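Local coordinates for tubulin-like protein CetZ2 (Haloferax volcanii, PDB 4B45) that binds GTP, probably hydrolyses it, and takes part in controlling cell shape as an archaeal relative of tubulin and FtsZ, at residues Gly139-Tyr142 / Gln143-Gly147; Glu173-Ser176 / Glu177-Ala181; Ile186-Arg189 / Val190-Leu194; Val319-Glu323 / Arg324-Phe328. All coordinates share one frame; numbering follows the deposited sequence.

Contact 1: Gly139-Tyr142 / Gln143-Gly147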
loop_
_atom_site.group_PDB
_atom_site.type_symbol
_atom_site.label_atom_id
_atom_site.label_comp_id
_atom_site.label_asym_id
_atom_site.label_seq_id
_atom_site.Cartn_x
_atom_site.Cartn_y
_atom_site.Cartn_z
ATOM N N GLY A 139 6.308 -16.267 -13.212
ATOM C CA GLY A 139 7.507 -17.070 -13.356
ATOM C C GLY A 139 8.398 -17.131 -12.132
ATOM O O GLY A 139 8.430 -16.207 -11.309
ATOM N N ALA A 140 9.127 -18.233 -12.019
ATOM C CA ALA A 140 10.109 -18.414 -10.951
ATOM C C ALA A 140 11.036 -17.201 -10.756
ATOM O O ALA A 140 11.365 -16.832 -9.629
ATOM C CB ALA A 140 10.930 -19.658 -11.230
ATOM N N LEU A 141 11.460 -16.594 -11.860
ATOM C CA LEU A 141 12.359 -15.454 -11.811
ATOM C C LEU A 141 11.763 -14.327 -10.982
ATOM O O LEU A 141 12.461 -13.673 -10.210
ATOM C CB LEU A 141 12.643 -14.952 -13.227
ATOM C CG LEU A 141 13.163 -13.525 -13.380
ATOM C CD1 LEU A 141 14.652 -13.465 -13.090
ATOM C CD2 LEU A 141 12.840 -12.996 -14.768
ATOM N N TYR A 142 10.465 -14.107 -11.165
ATOM C CA TYR A 142 9.738 -13.063 -10.473
ATOM C C TYR A 142 9.501 -13.427 -9.006
ATOM O O TYR A 142 9.530 -12.555 -8.128
ATOM C CB TYR A 142 8.421 -12.779 -11.206
ATOM C CG TYR A 142 8.649 -12.467 -12.666
ATOM C CD1 TYR A 142 9.211 -11.255 -13.049
ATOM C CD2 TYR A 142 8.339 -13.394 -13.660
ATOM C CE1 TYR A 142 9.446 -10.964 -14.379
ATOM C CE2 TYR A 142 8.557 -13.106 -14.998
ATOM C CZ TYR A 142 9.117 -11.886 -15.346
ATOM O OH TYR A 142 9.354 -11.569 -16.661
ATOM N N GLN A 143 9.283 -14.712 -8.740
ATOM C CA GLN A 143 9.116 -15.173 -7.366
ATOM C C GLN A 143 10.422 -14.966 -6.591
ATOM O O GLN A 143 10.412 -14.478 -5.460
ATOM C CB GLN A 143 8.693 -16.648 -7.330
ATOM C CG GLN A 143 7.438 -16.983 -8.140
ATOM C CD GLN A 143 6.161 -16.356 -7.587
ATOM O OE1 GLN A 143 6.135 -15.829 -6.468
ATOM N NE2 GLN A 143 5.090 -16.403 -8.385
ATOM N N VAL A 144 11.540 -15.326 -7.219
ATOM C CA VAL A 144 12.875 -15.143 -6.640
ATOM C C VAL A 144 13.234 -13.663 -6.413
ATOM O O VAL A 144 13.678 -13.291 -5.329
ATOM C CB VAL A 144 13.961 -15.843 -7.496
ATOM C CG1 VAL A 144 15.373 -15.374 -7.117
ATOM C CG2 VAL A 144 13.846 -17.345 -7.357
ATOM N N ASN A 145 13.022 -12.821 -7.422
ATOM C CA ASN A 145 13.198 -11.377 -7.251
ATOM C C ASN A 145 12.397 -10.829 -6.058
ATOM O O ASN A 145 12.898 -10.033 -5.254
ATOM C CB ASN A 145 12.788 -10.628 -8.528
ATOM C CG ASN A 145 13.848 -10.700 -9.624
ATOM O OD1 ASN A 145 14.982 -11.096 -9.382
ATOM N ND2 ASN A 145 13.471 -10.310 -10.834
ATOM N N ALA A 146 11.143 -11.248 -5.952
ATOM C CA ALA A 146 10.273 -10.764 -4.895
ATOM C C ALA A 146 10.687 -11.309 -3.543
ATOM O O ALA A 146 10.602 -10.606 -2.539
ATOM C CB ALA A 146 8.817 -11.111 -5.189
ATOM N N GLY A 147 11.141 -12.558 -3.522
ATOM C CA GLY A 147 11.576 -13.184 -2.285
ATOM C C GLY A 147 12.705 -12.399 -1.650
ATOM O O GLY A 147 12.621 -11.991 -0.492
#
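Gly-139, at the N-cap of helix 140-156, offers its carbonyl to Gln-143, with Gln-143 N 3.1 Å from Gly-139 O. Three more bonds spanning four residues complete the turn. Val-144 N reaches Ala-140 O at 2.8 Å, and Asn-145 N and Ala-146 N use the carbonyls of Leu-141 and Tyr-142. The inner carbons of Gln-143 and the CG of Asn-145 lie beside carbonyl oxygens of the preceding turn. Gln-143 carries CG beside its own backbone N (chi1 -55°), which sets CG 3.4 Å from Gly-139 O; the bend at chi2 then directs the amide to Gly-135 O and Glu-138 O, which gives the buried NE2 two acceptors. Asn-145 CG stands 3.3 Å from Leu-141 O, while its ND2 donates to Gly-66 O and Gly-104 O. Gly-66 binds GTP, so Asn-145 is placed as a second-shell residue and may help position that loop. Ser-109 OG bonds to Asn-145 O. Leu-141 passes across Asn-145 with CD1 4.1 Å from ND2, and its other methyl, CD2, lies over one face of the Tyr-142 ring. The whole turn begins the helical crossover between parallel strands 127-133 and 159-164; Gln-143 and Ala-146 pack on Phe-328 of helix 323-340, and Val-144 rests on Ala-335 and Ile-336 farther along that helix.

Contact 2: Glu173-Ser176 / Glu177-Ala181. With GSP (5'-guanosine-diphosphate-monothiophosphate), chain C.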
loop_
_atom_site.group_PDB
_atom_site.type_symbol
_atom_site.label_atom_id
_atom_site.label_comp_id
_atom_site.label_asym_id
_atom_site.label_seq_id
_atom_site.Cartn_x
_atom_site.Cartn_y
_atom_site.Cartn_z
ATOM N N GLU A 173 -11.593 -10.453 -16.939
ATOM C CA GLU A 173 -10.847 -9.215 -17.139
ATOM C C GLU A 173 -9.644 -9.356 -18.083
ATOM O O GLU A 173 -8.941 -10.371 -18.092
ATOM C CB GLU A 173 -10.409 -8.632 -15.794
ATOM C CG GLU A 173 -9.361 -9.449 -15.043
ATOM C CD GLU A 173 -9.224 -9.031 -13.580
ATOM O OE1 GLU A 173 -9.690 -7.918 -13.229
ATOM O OE2 GLU A 173 -8.657 -9.819 -12.780
ATOM N N SER A 174 -9.424 -8.324 -18.889
ATOM C CA SER A 174 -8.220 -8.253 -19.693
ATOM C C SER A 174 -7.005 -8.032 -18.794
ATOM O O SER A 174 -7.127 -7.684 -17.617
ATOM C CB SER A 174 -8.320 -7.126 -20.715
ATOM O OG SER A 174 -8.043 -5.898 -20.083
ATOM N N MET A 175 -5.828 -8.247 -19.354
ATOM C CA MET A 175 -4.586 -8.147 -18.603
ATOM C C MET A 175 -4.370 -6.736 -18.056
ATOM O O MET A 175 -3.984 -6.549 -16.886
ATOM C CB MET A 175 -3.417 -8.550 -19.504
ATOM C CG MET A 175 -2.114 -8.744 -18.771
ATOM S SD MET A 175 -2.080 -10.228 -17.744
ATOM C CE MET A 175 -0.477 -10.021 -16.967
ATOM N N SER A 176 -4.635 -5.738 -18.892
ATOM C CA SER A 176 -4.407 -4.363 -18.468
ATOM C C SER A 176 -5.509 -3.874 -17.522
ATOM O O SER A 176 -5.233 -3.131 -16.574
ATOM C CB SER A 176 -4.186 -3.425 -19.672
ATOM O OG SER A 176 -5.331 -3.335 -20.492
ATOM N N GLU A 177 -6.744 -4.314 -17.759
ATOM C CA GLU A 177 -7.858 -4.029 -16.851
ATOM C C GLU A 177 -7.581 -4.584 -15.463
ATOM O O GLU A 177 -7.841 -3.923 -14.449
ATOM C CB GLU A 177 -9.175 -4.626 -17.372
ATOM C CG GLU A 177 -9.876 -3.816 -18.458
ATOM C CD GLU A 177 -11.079 -4.549 -19.076
ATOM O OE1 GLU A 177 -11.370 -5.704 -18.679
ATOM O OE2 GLU A 177 -11.734 -3.958 -19.964
ATOM N N GLY A 178 -7.067 -5.810 -15.421
ATOM C CA GLY A 178 -6.718 -6.438 -14.161
ATOM C C GLY A 178 -5.788 -5.564 -13.353
ATOM O O GLY A 178 -6.053 -5.268 -12.187
ATOM N N TYR A 179 -4.697 -5.136 -13.985
ATOM C CA TYR A 179 -3.692 -4.318 -13.316
ATOM C C TYR A 179 -4.265 -2.982 -12.883
ATOM O O TYR A 179 -4.029 -2.549 -11.765
ATOM C CB TYR A 179 -2.496 -4.074 -14.224
ATOM C CG TYR A 179 -1.520 -5.223 -14.291
ATOM C CD1 TYR A 179 -1.197 -5.955 -13.156
ATOM C CD2 TYR A 179 -0.907 -5.565 -15.496
ATOM C CE1 TYR A 179 -0.295 -7.003 -13.219
ATOM C CE2 TYR A 179 -0.013 -6.606 -15.568
ATOM C CZ TYR A 179 0.294 -7.323 -14.428
ATOM O OH TYR A 179 1.190 -8.366 -14.505
ATOM N N ASP A 180 -5.000 -2.323 -13.776
ATOM C CA ASP A 180 -5.663 -1.076 -13.412
ATOM C C ASP A 180 -6.646 -1.273 -12.253
ATOM O O ASP A 180 -6.679 -0.462 -11.327
ATOM C CB ASP A 180 -6.373 -0.463 -14.619
ATOM C CG ASP A 180 -5.411 0.197 -15.574
ATOM O OD1 ASP A 180 -4.237 0.369 -15.190
ATOM O OD2 ASP A 180 -5.823 0.551 -16.701
ATOM N N ALA A 181 -7.426 -2.356 -12.294
ATOM C CA ALA A 181 -8.390 -2.646 -11.228
ATOM C C ALA A 181 -7.688 -2.856 -9.907
ATOM O O ALA A 181 -8.164 -2.400 -8.875
ATOM C CB ALA A 181 -9.262 -3.871 -11.567
HETATM P PG GSP C . 11.484 -5.331 -15.463
HETATM O O3B GSP C . 11.520 -4.160 -14.366
HETATM S S1G GSP C . 10.602 -7.104 -14.865
HETATM O O2G GSP C . 10.773 -4.828 -16.753
HETATM O O3G GSP C . 12.909 -5.649 -15.686
HETATM P PB GSP C . 10.290 -3.570 -13.537
HETATM O O1B GSP C . 9.763 -2.264 -14.078
HETATM O O2B GSP C . 10.781 -3.317 -12.118
HETATM P PA GSP C . 7.618 -4.286 -13.067
HETATM O O1A GSP C . 6.648 -4.313 -14.218
HETATM O O2A GSP C . 7.435 -2.981 -12.337
HETATM O O3A GSP C . 9.090 -4.584 -13.515
HETATM O "O5'" GSP C . 7.273 -5.377 -12.016
HETATM C "C5'" GSP C . 6.744 -6.615 -12.353
HETATM C "C4'" GSP C . 5.800 -7.111 -11.341
HETATM O "O4'" GSP C . 4.837 -6.140 -11.056
HETATM C "C3'" GSP C . 5.054 -8.297 -11.803
HETATM O "O3'" GSP C . 4.746 -9.020 -10.674
HETATM C "C2'" GSP C . 3.830 -7.759 -12.387
HETATM O "O2'" GSP C . 2.804 -8.683 -12.250
HETATM C "C1'" GSP C . 3.555 -6.613 -11.542
HETATM N N9 GSP C . 2.908 -5.486 -12.184
HETATM C C8 GSP C . 3.244 -4.930 -13.352
HETATM N N7 GSP C . 2.442 -3.872 -13.583
HETATM C C5 GSP C . 1.583 -3.747 -12.527
HETATM C C6 GSP C . 0.548 -2.821 -12.225
HETATM O O6 GSP C . 0.215 -1.792 -13.086
HETATM N N1 GSP C . -0.137 -2.980 -11.066
HETATM C C2 GSP C . 0.171 -3.984 -10.216
HETATM N N2 GSP C . -0.607 -4.093 -8.975
HETATM N N3 GSP C . 1.145 -4.875 -10.456
HETATM C C4 GSP C . 1.870 -4.772 -11.631
#
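Ser-174 and Glu-177 exchange bonds at the start of helix 175-196. Glu-177 N donates to Ser-174 OG over 3.1 Å, and Ser-174 N returns a longer bond of 3.3 Å to Glu-177 OE1, coming from above the carboxylate plane. A chi1 of 80° at Ser-174 turns OG forward over the first turn, where it can accept. This reciprocal pair is a capping box. The backbone tightens directly behind it: Gly-178 N reaches Ser-174 O at 2.9 Å, and Glu-173 lays its carboxylate against the bare glycine, OE1 3.4 Å from Gly-178 CA, while its OE2 takes the amide of Ser-170. The like charges of Glu-173 and Glu-177 stay apart, their OE1 atoms separated by 6.1 Å. In the tubulin/FtsZ fold this is the beginning of the core helix that runs from the nucleotide into the body of the protein, and Tyr-179 is where its first turns meet the nucleotide. Tyr-179 OH donates to GSP O2' at 2.8 Å, and the guanine of this bound GTP analogue lies over one ring face, GSP C5 3.6 Å above the plane. Met-175 adds an oblique Met-aromatic contact, the two side chains running side by side with Met-175 CE 3.7 Å from Tyr-179 CE2. The outer flank is looser, with Ser-176 and Asp-180 exposed there.

Contact 3: Ile186-Arg189 / Val190-Leu194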
loop_
_atom_site.group_PDB
_atom_site.type_symbol
_atom_site.label_atom_id
_atom_site.label_comp_id
_atom_site.label_asym_id
_atom_site.label_seq_id
_atom_site.Cartn_x
_atom_site.Cartn_y
_atom_site.Cartn_z
ATOM N N ILE A 186 -6.308 -0.492 -4.647
ATOM C CA ILE A 186 -5.277 -0.184 -3.669
ATOM C C ILE A 186 -5.283 1.302 -3.398
ATOM O O ILE A 186 -5.203 1.734 -2.243
ATOM C CB ILE A 186 -3.897 -0.671 -4.108
ATOM C CG1 ILE A 186 -3.850 -2.189 -3.984
ATOM C CG2 ILE A 186 -2.817 -0.084 -3.213
ATOM C CD1 ILE A 186 -4.191 -2.672 -2.581
ATOM N N ALA A 187 -5.428 2.081 -4.462
ATOM C CA ALA A 187 -5.468 3.526 -4.331
ATOM C C ALA A 187 -6.575 4.001 -3.387
ATOM O O ALA A 187 -6.336 4.860 -2.539
ATOM C CB ALA A 187 -5.610 4.167 -5.670
ATOM N N ARG A 188 -7.779 3.453 -3.540
ATOM C CA ARG A 188 -8.907 3.821 -2.682
ATOM C C ARG A 188 -8.639 3.487 -1.216
ATOM O O ARG A 188 -8.835 4.324 -0.340
ATOM C CB ARG A 188 -10.192 3.124 -3.133
ATOM C CG ARG A 188 -11.296 3.170 -2.091
ATOM C CD ARG A 188 -12.194 1.937 -2.178
ATOM N NE ARG A 188 -13.335 2.141 -3.066
ATOM C CZ ARG A 188 -14.105 1.164 -3.537
ATOM N NH1 ARG A 188 -13.858 -0.101 -3.221
ATOM N NH2 ARG A 188 -15.119 1.452 -4.340
ATOM N N ARG A 189 -8.188 2.260 -0.966
ATOM C CA ARG A 189 -7.787 1.815 0.370
ATOM C C ARG A 189 -6.719 2.679 1.028
ATOM O O ARG A 189 -6.876 3.114 2.168
ATOM C CB ARG A 189 -7.255 0.383 0.314
ATOM C CG ARG A 189 -8.324 -0.663 0.309
ATOM C CD ARG A 189 -7.804 -1.925 -0.320
ATOM N NE ARG A 189 -8.785 -3.010 -0.337
ATOM C CZ ARG A 189 -9.888 -3.012 -1.082
ATOM N NH1 ARG A 189 -10.182 -1.972 -1.863
ATOM N NH2 ARG A 189 -10.708 -4.051 -1.036
ATOM N N VAL A 190 -5.607 2.873 0.328
ATOM C CA VAL A 190 -4.487 3.635 0.872
ATOM C C VAL A 190 -4.847 5.108 0.982
ATOM O O VAL A 190 -4.598 5.739 2.012
ATOM C CB VAL A 190 -3.214 3.435 0.033
ATOM C CG1 VAL A 190 -2.081 4.337 0.534
ATOM C CG2 VAL A 190 -2.792 1.968 0.073
ATOM N N GLY A 191 -5.463 5.641 -0.071
ATOM C CA GLY A 191 -5.900 7.027 -0.087
ATOM C C GLY A 191 -6.791 7.388 1.095
ATOM O O GLY A 191 -6.616 8.447 1.703
ATOM N N LEU A 192 -7.746 6.511 1.421
ATOM C CA LEU A 192 -8.660 6.757 2.526
ATOM C C LEU A 192 -7.888 6.719 3.832
ATOM O O LEU A 192 -8.154 7.499 4.738
ATOM C CB LEU A 192 -9.786 5.707 2.560
ATOM C CG LEU A 192 -10.871 5.860 1.499
ATOM C CD1 LEU A 192 -11.866 4.699 1.565
ATOM C CD2 LEU A 192 -11.582 7.202 1.602
ATOM N N LEU A 193 -6.934 5.798 3.927
ATOM C CA LEU A 193 -6.098 5.715 5.117
ATOM C C LEU A 193 -5.308 7.007 5.306
ATOM O O LEU A 193 -5.210 7.535 6.415
ATOM C CB LEU A 193 -5.150 4.533 5.009
ATOM C CG LEU A 193 -4.121 4.419 6.129
ATOM C CD1 LEU A 193 -4.799 3.891 7.360
ATOM C CD2 LEU A 193 -2.950 3.524 5.721
ATOM N N LEU A 194 -4.755 7.518 4.209
ATOM C CA LEU A 194 -4.017 8.766 4.233
ATOM C C LEU A 194 -4.930 9.949 4.501
ATOM O O LEU A 194 -4.540 10.901 5.180
ATOM C CB LEU A 194 -3.277 8.971 2.902
ATOM C CG LEU A 194 -2.232 7.919 2.510
ATOM C CD1 LEU A 194 -1.710 8.176 1.092
ATOM C CD2 LEU A 194 -1.081 7.895 3.509
#
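Ile-186 and Val-190 meet through methyl groups one turn apart, CG2 of Ile-186 lying 3.9 Å from CG2 of Val-190 where the two branched side chains cross at a slant. On another flank Arg-188 and Leu-192 run alongside each other and point the same way, Arg-188 CG 4.0 Å from Leu-192 CD1, so it is the aliphatic stem of the arginine that packs. Leu-192 keeps CG beside its own backbone N (chi1 -75°), which brings that carbon to 3.1 Å from Arg-188 O. The turn belongs to helix 175-196, the long core helix of the tubulin/FtsZ fold that connects the GTPase domain with the C-terminal domain. That position explains its burial: Ile-186 and Val-190 face Leu-15 and Leu-19 of helix 9-26 and Val-163 and Leu-161 of strand 159-164, whereas Arg-188 and Leu-192 lean on Tyr-227 of strand 222-231. Backbone bonds form a second group. Val-190 N meets Ile-186 O at 2.8 Å, and Gly-191 N comes to 2.7 Å from Ala-187 O. Leu-192 N and Leu-193 N continue the series to Arg-188 O and Arg-189 O, the last at 3.2 Å. As for polar side chains, Arg-189 stretches out from CG to NE and returns NH1 to Ala-185 O; its side chain touches Phe-168 and, on strand 222-231, Leu-225 and Tyr-227.

Contact 4: Val319-Glu323 / Arg324-Phe328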
loop_
_atom_site.group_PDB
_atom_site.type_symbol
_atom_site.label_atom_id
_atom_site.label_comp_id
_atom_site.label_asym_id
_atom_site.label_seq_id
_atom_site.Cartn_x
_atom_site.Cartn_y
_atom_site.Cartn_z
ATOM N N VAL A 319 2.438 -8.102 10.650
ATOM C CA VAL A 319 1.718 -9.319 10.301
ATOM C C VAL A 319 2.637 -10.537 10.358
ATOM O O VAL A 319 3.794 -10.468 9.942
ATOM C CB VAL A 319 1.123 -9.185 8.903
ATOM C CG1 VAL A 319 0.527 -10.509 8.430
ATOM C CG2 VAL A 319 0.089 -8.047 8.887
ATOM N N GLU A 320 2.128 -11.645 10.884
ATOM C CA GLU A 320 2.909 -12.871 10.945
ATOM C C GLU A 320 2.086 -14.146 10.732
ATOM O O GLU A 320 0.860 -14.134 10.804
ATOM C CB GLU A 320 3.702 -12.935 12.251
ATOM C CG GLU A 320 5.129 -12.431 12.092
ATOM C CD GLU A 320 5.688 -11.799 13.353
ATOM O OE1 GLU A 320 4.936 -11.681 14.346
ATOM O OE2 GLU A 320 6.881 -11.416 13.344
ATOM N N ARG A 321 2.786 -15.237 10.439
ATOM C CA ARG A 321 2.164 -16.540 10.246
ATOM C C ARG A 321 1.068 -16.540 9.178
ATOM O O ARG A 321 0.084 -17.270 9.288
ATOM C CB ARG A 321 1.646 -17.079 11.582
ATOM C CG ARG A 321 2.772 -17.361 12.560
ATOM C CD ARG A 321 2.283 -17.855 13.914
ATOM N NE ARG A 321 3.417 -18.226 14.762
ATOM C CZ ARG A 321 3.321 -18.658 16.017
ATOM N NH1 ARG A 321 2.134 -18.777 16.600
ATOM N NH2 ARG A 321 4.421 -18.968 16.691
ATOM N N SER A 322 1.254 -15.720 8.147
ATOM C CA SER A 322 0.349 -15.682 7.006
ATOM C C SER A 322 0.659 -16.807 6.029
ATOM O O SER A 322 1.785 -16.924 5.546
ATOM C CB SER A 322 0.471 -14.351 6.272
ATOM O OG SER A 322 -0.176 -14.416 5.015
ATOM N N GLU A 323 -0.350 -17.622 5.738
ATOM C CA GLU A 323 -0.204 -18.780 4.852
ATOM C C GLU A 323 0.352 -18.362 3.495
ATOM O O GLU A 323 1.217 -19.027 2.932
ATOM C CB GLU A 323 -1.559 -19.458 4.657
ATOM C CG GLU A 323 -1.532 -20.970 4.747
ATOM C CD GLU A 323 -2.878 -21.552 5.163
ATOM O OE1 GLU A 323 -3.864 -20.782 5.223
ATOM O OE2 GLU A 323 -2.947 -22.774 5.439
ATOM N N ARG A 324 -0.167 -17.248 2.989
ATOM C CA ARG A 324 0.209 -16.709 1.698
ATOM C C ARG A 324 1.682 -16.292 1.685
ATOM O O ARG A 324 2.416 -16.651 0.759
ATOM C CB ARG A 324 -0.710 -15.526 1.332
ATOM C CG ARG A 324 -0.255 -14.702 0.119
ATOM C CD ARG A 324 -0.016 -15.552 -1.135
ATOM N NE ARG A 324 0.039 -14.692 -2.312
ATOM C CZ ARG A 324 0.862 -14.853 -3.346
ATOM N NH1 ARG A 324 1.744 -15.847 -3.372
ATOM N NH2 ARG A 324 0.807 -13.995 -4.354
ATOM N N VAL A 325 2.113 -15.549 2.709
ATOM C CA VAL A 325 3.530 -15.186 2.833
ATOM C C VAL A 325 4.430 -16.416 2.952
ATOM O O VAL A 325 5.437 -16.537 2.253
ATOM C CB VAL A 325 3.788 -14.217 4.024
ATOM C CG1 VAL A 325 5.290 -13.952 4.195
ATOM C CG2 VAL A 325 3.078 -12.911 3.786
ATOM N N GLU A 326 4.059 -17.341 3.825
ATOM C CA GLU A 326 4.858 -18.541 4.012
ATOM C C GLU A 326 4.888 -19.392 2.748
ATOM O O GLU A 326 5.930 -19.936 2.383
ATOM C CB GLU A 326 4.330 -19.349 5.186
ATOM C CG GLU A 326 4.411 -18.601 6.508
ATOM C CD GLU A 326 3.555 -19.241 7.588
ATOM O OE1 GLU A 326 2.650 -20.031 7.239
ATOM O OE2 GLU A 326 3.792 -18.956 8.782
ATOM N N SER A 327 3.742 -19.510 2.084
ATOM C CA SER A 327 3.682 -20.227 0.823
ATOM C C SER A 327 4.572 -19.525 -0.203
ATOM O O SER A 327 5.355 -20.168 -0.903
ATOM C CB SER A 327 2.241 -20.313 0.321
ATOM O OG SER A 327 2.208 -20.893 -0.963
ATOM N N PHE A 328 4.464 -18.201 -0.262
ATOM C CA PHE A 328 5.256 -17.415 -1.198
ATOM C C PHE A 328 6.764 -17.624 -1.007
ATOM O O PHE A 328 7.480 -17.900 -1.967
ATOM C CB PHE A 328 4.898 -15.919 -1.125
ATOM C CG PHE A 328 5.946 -15.025 -1.726
ATOM C CD1 PHE A 328 6.173 -15.023 -3.095
ATOM C CD2 PHE A 328 6.735 -14.219 -0.920
ATOM C CE1 PHE A 328 7.162 -14.224 -3.650
ATOM C CE2 PHE A 328 7.723 -13.409 -1.474
ATOM C CZ PHE A 328 7.939 -13.424 -2.843
#
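Ser-322 is the N-cap of helix 323-340, and its hydroxyl accepts a weak but straight bond from Val-325, with Val-325 N 3.4 Å from Ser-322 OG. The cap owes its geometry to a chi1 of 167°, which swings OG away from the serine's own N and beside its carbonyl carbon; the same oxygen bonds to Pro-258 O. Val-325 packs its CG2 against the serine, 3.9 Å from Ser-322 CB. The serine's carbonyl begins the helical bonding, with Glu-326 N 2.9 Å from Ser-322 O. Glu-326 then extends back past this carbonyl, CG 3.3 Å from Ser-322 O, until OE2 touches the backbone of Arg-321 at CA (3.3 Å), where the chain makes its turn from strand 309-319. Arg-324 takes a different course: a bend at chi2 (54°) leads its guanidinium away from the capping turn to a salt bridge with Asp-164, and NH2 also donates to Pro-134 O, just after strand 127-133. Asp-259 receives the amide of Glu-323. One turn on, Ser-327 N bonds to Glu-323 O at 2.7 Å, and Ser-327 CB sits 3.1 Å from that same oxygen.

In the fold
Going down the chain, the four contacts come strictly in series, each closing a single helical turn; none nests in or crosses another. Contact 1 starts the helix between strands 127-133 and 159-164 of the GTPase domain. Contacts 2 and 3 lie on one helix, 175-196, their centres about 19 Å apart: contact 2 opens it at the guanine and contact 3 carries it between helix 9-26 and strand 222-231. Contact 4 comes last, turning the chain from strand 309-319 into the C-terminal helix. Far apart in sequence, contacts 1 and 4 nevertheless touch, Phe-328 CZ lying 3.4 Å from Ala-146 CB, which ties the C-terminal helix to the GTPase domain.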